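Local coordinates for DNA replication licensing factor MCM related protein (Thermoplasma acidophilum, PDB 4ME3) that probably serves, as the N-terminal zinc-binding part of an archaeal MCM, in binding single-stranded DNA for the ATP-driven replicative helicase, at residues P138-E146 and L153-N161. Numbering follows the deposited sequence.
Sequences PKLKNAAFE and LTYVEQTEN
A143 and F145 pair with V156 and T154 as the hydrogen-bonded positions of an antiparallel hairpin. V156 N reaches A143 O at 2.9 Å and T154 N reaches F145 O at 2.8 Å; A143 N and F145 N return bonds to V156 O and T154 O. Beyond the last pair, Q158 N still finds K141 O, 2.7 Å away.

V156 O is gripped twice: A143 N and, at 3.0 Å, Q158 NE2 approach it from opposite faces of its plane. With CG of Q158 anti to its carbonyl carbon (chi1 -56°), a bend at chi2 (-63°) turns the amide back toward V156 O, placing NE2 3.6 Å from A143 CB, while OE1 accepts from S164 N.

On the face of N142 and A144, A144 CB lies over one face of the Y155 ring, 3.5 Å from CE2. The N142 side chain crosses that of Y155 at about a right angle, ND2 nearest ring atom CD2, the amide plane 43° from the ring's. N142 ND2 donates to the carbonyls of Q91 and R92, and Y155 OH is hydrogen-bonded to L189 O. E157 OE1 forms a salt bridge with R74 of helix 69-84 and E146 OE1 one with R186.

On the other face F145 CD2 packs 4.0 Å from V156 CG2, and T154 OG1 accepts a hydrogen bond from D170 N beside zinc ligand C169. The hairpin, part of the MCM OB domain, leads into the Cys4 zinc site; strand 183-185 flanks 143-146, and strand 191-201 meets K141 and N142 in a classic beta bulge opposite E191.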
# COMPACT_ATOMS: atom_id res chain seq x y z
N PRO A 138 12.25 -8.74 -3.56
CA PRO A 138 10.97 -9.26 -3.09
C PRO A 138 10.72 -8.99 -1.61
O PRO A 138 11.64 -9.09 -0.80
CB PRO A 138 11.08 -10.76 -3.35
CG PRO A 138 12.53 -11.04 -3.15
CD PRO A 138 13.27 -9.81 -3.64
N LYS A 139 9.48 -8.65 -1.28
CA LYS A 139 9.07 -8.47 0.10
C LYS A 139 7.86 -9.36 0.37
O LYS A 139 6.93 -9.42 -0.43
CB LYS A 139 8.72 -7.01 0.38
CG LYS A 139 7.95 -6.80 1.68
CD LYS A 139 7.15 -5.50 1.65
CE LYS A 139 5.92 -5.59 2.54
NZ LYS A 139 4.97 -4.47 2.29
N LEU A 140 7.89 -10.04 1.51
CA LEU A 140 6.78 -10.89 1.92
C LEU A 140 5.53 -10.03 2.12
O LEU A 140 5.56 -9.05 2.85
CB LEU A 140 7.17 -11.59 3.23
CG LEU A 140 6.27 -12.70 3.75
CD1 LEU A 140 6.16 -13.82 2.74
CD2 LEU A 140 6.83 -13.20 5.07
N LYS A 141 4.44 -10.41 1.45
CA LYS A 141 3.21 -9.62 1.50
C LYS A 141 2.09 -10.38 2.20
O LYS A 141 1.50 -9.89 3.16
CB LYS A 141 2.77 -9.21 0.10
CG LYS A 141 1.53 -8.32 0.07
CD LYS A 141 1.77 -7.00 0.79
CE LYS A 141 0.52 -6.13 0.78
NZ LYS A 141 0.09 -5.78 -0.61
N ASN A 142 1.79 -11.57 1.70
CA ASN A 142 0.86 -12.45 2.39
C ASN A 142 1.60 -13.71 2.82
O ASN A 142 1.94 -14.55 1.98
CB ASN A 142 -0.33 -12.80 1.50
CG ASN A 142 -1.51 -13.33 2.30
OD1 ASN A 142 -1.60 -13.11 3.51
ND2 ASN A 142 -2.42 -14.03 1.63
N ALA A 143 1.87 -13.82 4.11
CA ALA A 143 2.73 -14.88 4.64
C ALA A 143 1.94 -16.10 5.07
O ALA A 143 1.00 -16.00 5.85
CB ALA A 143 3.55 -14.35 5.80
N ALA A 144 2.36 -17.27 4.57
CA ALA A 144 1.76 -18.53 4.97
C ALA A 144 2.46 -19.08 6.21
O ALA A 144 3.67 -19.24 6.23
CB ALA A 144 1.86 -19.54 3.83
N PHE A 145 1.68 -19.39 7.25
CA PHE A 145 2.21 -19.97 8.47
C PHE A 145 1.59 -21.34 8.74
O PHE A 145 0.37 -21.48 8.75
CB PHE A 145 1.95 -19.05 9.66
CG PHE A 145 2.80 -17.81 9.67
CD1 PHE A 145 4.07 -17.82 10.22
CD2 PHE A 145 2.32 -16.63 9.13
CE1 PHE A 145 4.85 -16.68 10.23
CE2 PHE A 145 3.10 -15.48 9.14
CZ PHE A 145 4.37 -15.52 9.69
N GLU A 146 2.43 -22.34 8.96
CA GLU A 146 1.94 -23.69 9.21
C GLU A 146 1.84 -23.99 10.71
O GLU A 146 2.80 -23.82 11.46
CB GLU A 146 2.86 -24.72 8.54
CG GLU A 146 2.46 -26.16 8.82
CD GLU A 146 3.32 -27.17 8.08
OE1 GLU A 146 4.19 -26.74 7.29
OE2 GLU A 146 3.14 -28.38 8.31
N LEU A 153 -2.74 -24.01 7.29
CA LEU A 153 -2.10 -22.75 6.94
C LEU A 153 -2.91 -21.53 7.36
O LEU A 153 -4.08 -21.39 6.99
CB LEU A 153 -1.83 -22.68 5.44
CG LEU A 153 -0.86 -23.72 4.89
CD1 LEU A 153 -0.80 -23.63 3.38
CD2 LEU A 153 0.52 -23.54 5.50
N THR A 154 -2.28 -20.66 8.14
CA THR A 154 -2.85 -19.36 8.48
C THR A 154 -2.07 -18.29 7.74
O THR A 154 -0.85 -18.20 7.88
CB THR A 154 -2.75 -19.10 9.99
OG1 THR A 154 -3.54 -20.05 10.71
CG2 THR A 154 -3.22 -17.69 10.34
N TYR A 155 -2.77 -17.48 6.96
CA TYR A 155 -2.12 -16.41 6.22
C TYR A 155 -2.22 -15.09 6.98
O TYR A 155 -3.27 -14.75 7.52
CB TYR A 155 -2.73 -16.27 4.82
CG TYR A 155 -2.20 -17.28 3.83
CD1 TYR A 155 -2.74 -18.55 3.73
CD2 TYR A 155 -1.14 -16.96 2.99
CE1 TYR A 155 -2.25 -19.48 2.83
CE2 TYR A 155 -0.64 -17.88 2.08
CZ TYR A 155 -1.21 -19.14 2.01
OH TYR A 155 -0.72 -20.05 1.10
N VAL A 156 -1.11 -14.36 7.03
CA VAL A 156 -1.08 -13.07 7.70
C VAL A 156 -0.48 -12.02 6.77
O VAL A 156 0.64 -12.18 6.29
CB VAL A 156 -0.24 -13.12 8.99
CG1 VAL A 156 -0.26 -11.77 9.69
CG2 VAL A 156 -0.74 -14.22 9.91
N GLU A 157 -1.23 -10.96 6.52
CA GLU A 157 -0.74 -9.86 5.70
C GLU A 157 0.41 -9.16 6.42
O GLU A 157 0.35 -8.94 7.63
CB GLU A 157 -1.86 -8.86 5.41
CG GLU A 157 -1.43 -7.71 4.51
CD GLU A 157 -2.52 -6.68 4.32
OE1 GLU A 157 -3.65 -6.92 4.78
OE2 GLU A 157 -2.24 -5.62 3.72
N GLN A 158 1.44 -8.81 5.66
CA GLN A 158 2.61 -8.14 6.21
C GLN A 158 2.59 -6.66 5.87
O GLN A 158 2.38 -6.29 4.72
CB GLN A 158 3.89 -8.79 5.67
CG GLN A 158 3.96 -10.28 5.93
CD GLN A 158 4.01 -10.60 7.41
OE1 GLN A 158 4.83 -10.06 8.14
NE2 GLN A 158 3.12 -11.48 7.86
N THR A 159 2.80 -5.82 6.88
CA THR A 159 2.76 -4.38 6.68
C THR A 159 4.00 -3.68 7.23
O THR A 159 4.20 -2.49 6.99
CB THR A 159 1.51 -3.77 7.36
OG1 THR A 159 1.49 -4.15 8.74
CG2 THR A 159 0.25 -4.26 6.68
N GLU A 160 4.84 -4.41 7.96
CA GLU A 160 6.01 -3.83 8.59
C GLU A 160 7.29 -4.52 8.14
O GLU A 160 7.25 -5.56 7.48
CB GLU A 160 5.88 -3.92 10.11
CG GLU A 160 4.69 -3.17 10.68
CD GLU A 160 4.65 -3.20 12.20
OE1 GLU A 160 5.57 -3.78 12.81
OE2 GLU A 160 3.69 -2.64 12.78
N ASN A 161 8.42 -3.93 8.49
CA ASN A 161 9.72 -4.49 8.14
C ASN A 161 10.00 -5.77 8.93
O ASN A 161 10.75 -6.63 8.47
CB ASN A 161 10.83 -3.46 8.39
CG ASN A 161 10.74 -2.28 7.45
OD1 ASN A 161 9.77 -2.13 6.71
ND2 ASN A 161 11.77 -1.44 7.46